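Local coordinates for 122aa long conserved hypothetical protein (Sulfolobus tokodaii, PDB 1WOL) that is of unknown function but belongs to the HEPN domain family, folding as a compact all-helical bundle, at residues 2-8 / 43-48; 37-42 / 113-117. Residues are numbered along the deposited sequence.

Contact 1. Residues 2-8 / 43-48; sequences KRVEDWI and KGLLQF
Two helices of the HEPN bundle pair here: the start of helix 4-23 runs antiparallel to the C-terminal end of helix 27-48, the short segments lying at 166° with axes 8.3 Å apart. Residues 4-8 and 43-48 are alpha-helical (phi about -60 to -70°, psi -30 to -50°). Residues 2-3 are extended (phi/psi -140/154 and -95/165), and Arg-3 takes the N-cap position; its N donates to Asp-6 OD1 (3.0 Å), so the side chain of Asp-6 turns back onto the helix start.

The register is set at Val-4 and Gly-44, whose CA atoms are 4.8 Å apart. Close approach depends on Gly-44: its CA lies 3.4 Å from Trp-7 CB, and a modelled CB would clash with Trp-7 CB and Ile-8 CD1.

Apolar and CH-pi contacts lie beside this point. Val-4 (chi1 t) sets CG2 3.9 Å from Phe-48 CB. Trp-7 (chi1 -72°, chi2 107°) turns one face of its indole to Lys-43, giving a CH-pi contact with CB 3.5 Å from the six-membered ring centroid and 10° off the normal. The extended Lys-43 chain then leads away to a salt bridge with Glu-39.

Polar contacts converge on Gln-47 (chi1 and chi2 t, chi3 -45°), whose amide bridges backbone and indole. At the ring edge Trp-7 NE1 donates to Gln-47 OE1 (2.9 Å, N-H...acceptor angle 158°), while Gln-47 NE2 donates to Lys-2 O (2.8 Å, N-H...acceptor angle 173°).

Contact 2. Residues 37-42 / 113-117; sequences CAEKAV and ILNWV
Segments 37-42 and 113-117, both wholly helical, run side by side in the same direction, their axes 12° apart in angle and 9.0 Å at closest approach. CA pairs Ala-38 with Ile-113 (5.8 Å) and Ala-41 with Leu-114 (5.7 Å) fix the register. Ile-113 (chi1 m, chi2 t) points across the interface: CD1 meets Ala-38 CB at 3.9 Å and CG2 meets Val-42 CG2 at 3.7 Å. One residue on, Leu-114 (chi1 t, chi2 p) places CB 4.2 Å from Cys-37 SG and CD1 4.2 Å from Ala-41 CB, with Leu-15 of helix 4-23 touching its side chain. A turn after Ile-113, Val-117 (chi1 t) again faces the partner, CG1 3.3 Å from Ala-41 O and CG2 4.0 Å from Ala-41 CB and 4.2 Å from Val-42 CG2. The cross-segment side-chain contacts are apolar, built from near-parallel helices with small alanines facing branched side chains. Since all seven touching residues are buried, this is a core interface of the HEPN helical bundle.

How the contacts relate
Helix 27-48 is shared by both contacts, and residues of both its stretches, 37-42 and 43-48, touch both partner helices, 4-23 and 100-120. The contact centres are 10 Å apart; the centre of contact 2 is about 7 Å, and that of contact 1 about 14 Å, from the centre of the chain, so the packing runs from core to surface. The two contacts touch through packing at Trp-7 CB to Lys-40 O (3.4 Å), Ile-8 CD1 to Val-117 CG1 (3.8 Å), Leu-45 CB to Val-117 CG1 (3.9 Å) and Leu-45 CD2 to Trp-116 CZ3 (3.9 Å). Val-117 thus joins all three helices. A bound tertiary-butyl alcohol lies about 9 Å from the Ile-113 side chain, too far for contact.

Contact 1. Residues 2-8 / 43-48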
ATOM      1  N   LYS A   2      -7.175   5.193  17.004  1.00 24.35           N
ATOM      2  CA  LYS A   2      -7.098   6.158  15.901  1.00 25.65           C
ATOM      3  C   LYS A   2      -8.478   6.425  15.408  1.00 22.75           C
ATOM      4  O   LYS A   2      -9.311   5.580  15.602  1.00 29.38           O
ATOM      5  CB  LYS A   2      -6.406   5.635  14.612  1.00 23.92           C
ATOM      6  CG  LYS A   2      -5.078   5.025  14.853  1.00 27.10           C
ATOM      7  CD  LYS A   2      -4.485   4.568  13.537  1.00 27.98           C
ATOM      8  CE  LYS A   2      -3.131   3.927  13.747  1.00 29.26           C
ATOM      9  NZ  LYS A   2      -2.615   3.226  12.584  1.00 25.39           N
ATOM     10  N   ARG A   3      -8.644   7.607  14.837  1.00 23.48           N
ATOM     11  CA  ARG A   3      -9.819   8.050  14.122  1.00 23.10           C
ATOM     12  C   ARG A   3      -9.582   7.770  12.628  1.00 23.16           C
ATOM     13  O   ARG A   3      -8.495   7.560  12.156  1.00 21.80           O
ATOM     14  CB  ARG A   3      -9.994   9.516  14.200  1.00 24.12           C
ATOM     15  CG  ARG A   3     -10.679   9.876  15.572  1.00 29.76           C
ATOM     16  CD  ARG A   3     -10.881  11.308  15.534  1.00 36.92           C
ATOM     17  NE  ARG A   3      -9.626  11.959  15.916  1.00 40.70           N
ATOM     18  CZ  ARG A   3      -9.535  13.218  16.301  1.00 43.27           C
ATOM     19  NH1 ARG A   3     -10.642  13.983  16.336  1.00 45.00           N
ATOM     20  NH2 ARG A   3      -8.340  13.686  16.694  1.00 45.07           N
ATOM     21  N   VAL A   4     -10.649   7.820  11.854  1.00 21.64           N
ATOM     22  CA  VAL A   4     -10.522   7.568  10.408  1.00 21.77           C
ATOM     23  C   VAL A   4      -9.525   8.613   9.850  1.00 20.75           C
ATOM     24  O   VAL A   4      -8.674   8.243   9.030  1.00 20.97           O
ATOM     25  CB  VAL A   4     -11.962   7.819   9.736  1.00 21.23           C
ATOM     26  CG1 VAL A   4     -11.825   7.772   8.109  1.00 22.71           C
ATOM     27  CG2 VAL A   4     -12.840   6.657  10.116  1.00 25.44           C
ATOM     28  N   GLU A   5      -9.612   9.884  10.249  1.00 20.09           N
ATOM     29  CA  GLU A   5      -8.775  10.900   9.678  1.00 20.97           C
ATOM     30  C   GLU A   5      -7.304  10.584   9.997  1.00 20.93           C
ATOM     31  O   GLU A   5      -6.450  10.939   9.201  1.00 19.76           O
ATOM     32  CB  GLU A   5      -9.137  12.297  10.173  1.00 26.31           C
ATOM     33  CG  GLU A   5      -9.127  12.530  11.687  1.00 38.37           C
ATOM     34  CD  GLU A   5      -9.771  13.960  12.097  1.00 46.60           C
ATOM     35  OE1 GLU A   5     -11.053  14.051  12.178  1.00 52.52           O
ATOM     36  OE2 GLU A   5      -9.013  14.967  12.357  1.00 48.98           O
ATOM     37  N   ASP A   6      -7.037   9.907  11.097  1.00 19.71           N
ATOM     38  CA  ASP A   6      -5.607   9.547  11.388  1.00 19.00           C
ATOM     39  C   ASP A   6      -5.102   8.511  10.440  1.00 17.35           C
ATOM     40  O   ASP A   6      -3.913   8.595  10.026  1.00 18.96           O
ATOM     41  CB  ASP A   6      -5.516   8.943  12.796  1.00 19.01           C
ATOM     42  CG  ASP A   6      -5.781   9.988  13.817  1.00 19.26           C
ATOM     43  OD1 ASP A   6      -6.433   9.654  14.876  1.00 23.27           O
ATOM     44  OD2 ASP A   6      -5.377  11.142  13.578  1.00 23.82           O
ATOM     45  N   TRP A   7      -5.902   7.496  10.107  1.00 17.96           N
ATOM     46  CA  TRP A   7      -5.464   6.490   9.133  1.00 16.56           C
ATOM     47  C   TRP A   7      -5.144   7.201   7.795  1.00 15.57           C
ATOM     48  O   TRP A   7      -4.145   6.864   7.165  1.00 17.14           O
ATOM     49  CB  TRP A   7      -6.571   5.431   8.840  1.00 17.02           C
ATOM     50  CG  TRP A   7      -6.743   4.504  10.028  1.00 17.34           C
ATOM     51  CD1 TRP A   7      -7.831   4.527  10.902  1.00 21.01           C
ATOM     52  CD2 TRP A   7      -5.978   3.400  10.345  1.00 19.37           C
ATOM     53  NE1 TRP A   7      -7.778   3.450  11.715  1.00 19.26           N
ATOM     54  CE2 TRP A   7      -6.646   2.732  11.433  1.00 20.40           C
ATOM     55  CE3 TRP A   7      -4.777   2.872   9.861  1.00 20.94           C
ATOM     56  CZ2 TRP A   7      -6.139   1.568  12.008  1.00 22.13           C
ATOM     57  CZ3 TRP A   7      -4.247   1.706  10.419  1.00 22.64           C
ATOM     58  CH2 TRP A   7      -4.957   1.038  11.522  1.00 20.38           C
ATOM     59  N   ILE A   8      -6.058   8.124   7.360  1.00 16.16           N
ATOM     60  CA  ILE A   8      -5.833   8.782   6.081  1.00 16.82           C
ATOM     61  C   ILE A   8      -4.576   9.687   6.190  1.00 16.77           C
ATOM     62  O   ILE A   8      -3.776   9.743   5.202  1.00 17.65           O
ATOM     63  CB  ILE A   8      -7.112   9.555   5.634  1.00 14.76           C
ATOM     64  CG1 ILE A   8      -8.279   8.593   5.482  1.00 16.29           C
ATOM     65  CG2 ILE A   8      -6.842  10.297   4.281  1.00 17.88           C
ATOM     66  CD1 ILE A   8      -8.020   7.250   4.691  1.00 17.20           C
ATOM     67  N   LYS A  43      -7.436   0.575   5.922  1.00 17.88           N
ATOM     68  CA  LYS A  43      -7.966   0.441   7.332  1.00 18.74           C
ATOM     69  C   LYS A  43      -8.803   1.655   7.757  1.00 18.53           C
ATOM     70  O   LYS A  43      -9.783   1.520   8.643  1.00 21.10           O
ATOM     71  CB  LYS A  43      -6.718   0.248   8.291  1.00 20.05           C
ATOM     72  CG  LYS A  43      -6.356  -1.195   8.298  1.00 26.03           C
ATOM     73  CD  LYS A  43      -5.112  -1.596   8.996  1.00 33.31           C
ATOM     74  CE  LYS A  43      -5.029  -3.117   9.169  1.00 36.44           C
ATOM     75  NZ  LYS A  43      -3.546  -3.469   9.455  1.00 38.25           N
ATOM     76  N   GLY A  44      -8.508   2.808   7.211  1.00 17.04           N
ATOM     77  CA  GLY A  44      -9.259   4.006   7.413  1.00 19.03           C
ATOM     78  C   GLY A  44     -10.698   3.786   6.880  1.00 20.21           C
ATOM     79  O   GLY A  44     -11.673   4.183   7.480  1.00 22.32           O
ATOM     80  N   LEU A  45     -10.742   3.243   5.662  1.00 20.75           N
ATOM     81  CA  LEU A  45     -12.097   2.984   5.067  1.00 21.48           C
ATOM     82  C   LEU A  45     -12.881   1.976   5.917  1.00 24.49           C
ATOM     83  O   LEU A  45     -14.104   2.157   6.145  1.00 24.67           O
ATOM     84  CB  LEU A  45     -11.917   2.379   3.671  1.00 21.91           C
ATOM     85  CG  LEU A  45     -13.230   1.977   2.936  1.00 22.26           C
ATOM     86  CD1 LEU A  45     -13.988   3.197   2.649  1.00 23.39           C
ATOM     87  CD2 LEU A  45     -12.823   1.126   1.712  1.00 20.20           C
ATOM     88  N   LEU A  46     -12.230   0.929   6.332  1.00 22.54           N
ATOM     89  CA  LEU A  46     -12.956  -0.156   7.147  1.00 25.88           C
ATOM     90  C   LEU A  46     -13.460   0.475   8.409  1.00 26.97           C
ATOM     91  O   LEU A  46     -14.603   0.131   8.887  1.00 27.26           O
ATOM     92  CB  LEU A  46     -12.023  -1.241   7.466  1.00 28.26           C
ATOM     93  CG  LEU A  46     -12.093  -2.433   6.530  1.00 34.02           C
ATOM     94  CD1 LEU A  46     -12.353  -1.960   5.129  1.00 34.38           C
ATOM     95  CD2 LEU A  46     -10.853  -3.316   6.754  1.00 34.00           C
ATOM     96  N   GLN A  47     -12.696   1.382   9.018  1.00 27.07           N
ATOM     97  CA  GLN A  47     -13.205   2.012  10.219  1.00 27.96           C
ATOM     98  C   GLN A  47     -14.356   2.898   9.947  1.00 28.28           C
ATOM     99  O   GLN A  47     -15.332   2.930  10.762  1.00 28.51           O
ATOM    100  CB  GLN A  47     -12.096   2.851  10.957  1.00 28.88           C
ATOM    101  CG  GLN A  47     -12.490   3.270  12.382  1.00 30.84           C
ATOM    102  CD  GLN A  47     -11.259   3.725  13.240  1.00 32.74           C
ATOM    103  OE1 GLN A  47     -10.171   3.099  13.272  1.00 34.29           O
ATOM    104  NE2 GLN A  47     -11.465   4.788  13.949  1.00 33.18           N
ATOM    105  N   PHE A  48     -14.339   3.647   8.835  1.00 26.24           N
ATOM    106  CA  PHE A  48     -15.405   4.562   8.498  1.00 25.80           C
ATOM    107  C   PHE A  48     -16.662   3.756   8.258  1.00 28.03           C
ATOM    108  O   PHE A  48     -17.796   4.265   8.555  1.00 28.07           O
ATOM    109  CB  PHE A  48     -15.056   5.307   7.216  1.00 27.01           C
ATOM    110  CG  PHE A  48     -16.169   6.162   6.661  1.00 29.07           C
ATOM    111  CD1 PHE A  48     -16.399   7.509   7.113  1.00 29.84           C
ATOM    112  CD2 PHE A  48     -16.983   5.602   5.674  1.00 31.17           C
ATOM    113  CE1 PHE A  48     -17.484   8.255   6.554  1.00 31.03           C
ATOM    114  CE2 PHE A  48     -18.086   6.356   5.081  1.00 31.31           C
ATOM    115  CZ  PHE A  48     -18.305   7.665   5.547  1.00 31.25           C
TER

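Contact 2. Residues 37-42 / 113-117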
ATOM      1  N   CYS A  37       1.010   2.937   2.568  1.00 13.96           N
ATOM      2  CA  CYS A  37       0.007   3.868   2.207  1.00 12.96           C
ATOM      3  C   CYS A  37      -1.351   3.156   1.966  1.00 13.81           C
ATOM      4  O   CYS A  37      -2.353   3.604   2.545  1.00 15.78           O
ATOM      5  CB  CYS A  37       0.502   4.640   0.949  1.00 11.78           C
ATOM      6  SG  CYS A  37      -0.891   5.693   0.262  1.00 14.69           S
ATOM      7  N   ALA A  38      -1.320   2.156   1.111  1.00 13.82           N
ATOM      8  CA  ALA A  38      -2.590   1.478   0.748  1.00 14.97           C
ATOM      9  C   ALA A  38      -3.209   0.818   1.956  1.00 17.69           C
ATOM     10  O   ALA A  38      -4.439   0.930   2.156  1.00 18.56           O
ATOM     11  CB  ALA A  38      -2.285   0.484  -0.400  1.00 16.40           C
ATOM     12  N   GLU A  39      -2.334   0.113   2.724  1.00 16.95           N
ATOM     13  CA  GLU A  39      -2.864  -0.591   3.937  1.00 18.94           C
ATOM     14  C   GLU A  39      -3.506   0.428   4.907  1.00 19.17           C
ATOM     15  O   GLU A  39      -4.618   0.183   5.411  1.00 19.84           O
ATOM     16  CB  GLU A  39      -1.699  -1.373   4.643  1.00 20.46           C
ATOM     17  CG  GLU A  39      -2.350  -2.214   5.845  1.00 26.37           C
ATOM     18  CD  GLU A  39      -1.344  -2.758   6.822  1.00 35.54           C
ATOM     19  OE1 GLU A  39      -0.126  -2.887   6.500  1.00 38.63           O
ATOM     20  OE2 GLU A  39      -1.827  -3.088   7.950  1.00 38.91           O
ATOM     21  N   LYS A  40      -2.906   1.559   5.219  1.00 16.50           N
ATOM     22  CA  LYS A  40      -3.481   2.531   6.107  1.00 16.33           C
ATOM     23  C   LYS A  40      -4.778   3.109   5.557  1.00 18.89           C
ATOM     24  O   LYS A  40      -5.756   3.309   6.297  1.00 19.42           O
ATOM     25  CB  LYS A  40      -2.467   3.599   6.469  1.00 18.28           C
ATOM     26  CG  LYS A  40      -1.311   3.215   7.529  1.00 18.43           C
ATOM     27  CD  LYS A  40      -0.882   1.805   7.831  1.00 23.51           C
ATOM     28  CE  LYS A  40       0.121   1.789   8.949  1.00 24.46           C
ATOM     29  NZ  LYS A  40       0.321   0.391   9.188  1.00 28.46           N
ATOM     30  N   ALA A  41      -4.807   3.434   4.279  1.00 16.14           N
ATOM     31  CA  ALA A  41      -6.056   3.942   3.661  1.00 15.71           C
ATOM     32  C   ALA A  41      -7.192   2.942   3.764  1.00 15.76           C
ATOM     33  O   ALA A  41      -8.249   3.407   4.134  1.00 17.88           O
ATOM     34  CB  ALA A  41      -5.734   4.196   2.171  1.00 15.29           C
ATOM     35  N   VAL A  42      -6.935   1.682   3.483  1.00 17.50           N
ATOM     36  CA  VAL A  42      -8.013   0.648   3.529  1.00 17.82           C
ATOM     37  C   VAL A  42      -8.386   0.466   4.978  1.00 19.01           C
ATOM     38  O   VAL A  42      -9.592   0.396   5.239  1.00 20.67           O
ATOM     39  CB  VAL A  42      -7.564  -0.578   2.842  1.00 20.23           C
ATOM     40  CG1 VAL A  42      -8.571  -1.701   3.065  1.00 25.06           C
ATOM     41  CG2 VAL A  42      -7.512  -0.250   1.325  1.00 21.01           C
ATOM     42  N   ILE A 113      -5.382   3.401  -4.813  1.00 14.57           N
ATOM     43  CA  ILE A 113      -6.149   2.964  -3.615  1.00 14.31           C
ATOM     44  C   ILE A 113      -6.477   4.074  -2.682  1.00 15.70           C
ATOM     45  O   ILE A 113      -7.637   4.129  -2.220  1.00 15.26           O
ATOM     46  CB  ILE A 113      -5.407   1.804  -2.952  1.00 14.14           C
ATOM     47  CG1 ILE A 113      -5.393   0.611  -3.858  1.00 14.69           C
ATOM     48  CG2 ILE A 113      -6.037   1.491  -1.527  1.00 16.11           C
ATOM     49  CD1 ILE A 113      -4.443  -0.578  -3.412  1.00 16.42           C
ATOM     50  N   LEU A 114      -5.576   5.016  -2.414  1.00 13.62           N
ATOM     51  CA  LEU A 114      -5.830   6.119  -1.549  1.00 13.39           C
ATOM     52  C   LEU A 114      -6.946   7.000  -2.119  1.00 16.43           C
ATOM     53  O   LEU A 114      -7.828   7.399  -1.363  1.00 15.47           O
ATOM     54  CB  LEU A 114      -4.539   6.904  -1.359  1.00 15.56           C
ATOM     55  CG  LEU A 114      -4.699   8.293  -0.643  1.00 14.80           C
ATOM     56  CD1 LEU A 114      -5.150   8.063   0.779  1.00 18.87           C
ATOM     57  CD2 LEU A 114      -3.309   8.996  -0.601  1.00 17.74           C
ATOM     58  N   ASN A 115      -6.947   7.203  -3.437  1.00 15.08           N
ATOM     59  CA  ASN A 115      -8.022   8.111  -3.979  1.00 16.94           C
ATOM     60  C   ASN A 115      -9.335   7.361  -3.938  1.00 16.50           C
ATOM     61  O   ASN A 115     -10.418   8.057  -3.767  1.00 17.70           O
ATOM     62  CB  ASN A 115      -7.779   8.430  -5.465  1.00 19.94           C
ATOM     63  CG  ASN A 115      -6.688   9.326  -5.723  1.00 24.23           C
ATOM     64  OD1 ASN A 115      -6.326  10.096  -4.917  1.00 27.45           O
ATOM     65  ND2 ASN A 115      -6.193   9.287  -7.011  1.00 27.50           N
ATOM     66  N   TRP A 116      -9.314   6.058  -4.165  1.00 14.98           N
ATOM     67  CA  TRP A 116     -10.602   5.254  -4.196  1.00 15.55           C
ATOM     68  C   TRP A 116     -11.155   5.256  -2.757  1.00 18.00           C
ATOM     69  O   TRP A 116     -12.335   5.456  -2.517  1.00 19.17           O
ATOM     70  CB  TRP A 116     -10.262   3.924  -4.724  1.00 18.97           C
ATOM     71  CG  TRP A 116     -11.400   2.947  -4.576  1.00 20.14           C
ATOM     72  CD1 TRP A 116     -12.540   2.822  -5.435  1.00 17.79           C
ATOM     73  CD2 TRP A 116     -11.546   1.939  -3.584  1.00 18.55           C
ATOM     74  NE1 TRP A 116     -13.334   1.760  -4.986  1.00 21.99           N
ATOM     75  CE2 TRP A 116     -12.747   1.202  -3.875  1.00 21.79           C
ATOM     76  CE3 TRP A 116     -10.759   1.556  -2.488  1.00 19.23           C
ATOM     77  CZ2 TRP A 116     -13.183   0.107  -3.102  1.00 22.74           C
ATOM     78  CZ3 TRP A 116     -11.201   0.481  -1.726  1.00 20.61           C
ATOM     79  CH2 TRP A 116     -12.399  -0.234  -2.033  1.00 22.48           C
ATOM     80  N   VAL A 117     -10.284   5.154  -1.746  1.00 16.11           N
ATOM     81  CA  VAL A 117     -10.796   5.211  -0.393  1.00 17.37           C
ATOM     82  C   VAL A 117     -11.313   6.601  -0.108  1.00 18.55           C
ATOM     83  O   VAL A 117     -12.377   6.742   0.503  1.00 21.23           O
ATOM     84  CB  VAL A 117      -9.583   4.886   0.629  1.00 16.19           C
ATOM     85  CG1 VAL A 117     -10.002   5.324   2.069  1.00 19.89           C
ATOM     86  CG2 VAL A 117      -9.249   3.474   0.513  1.00 16.35           C
TER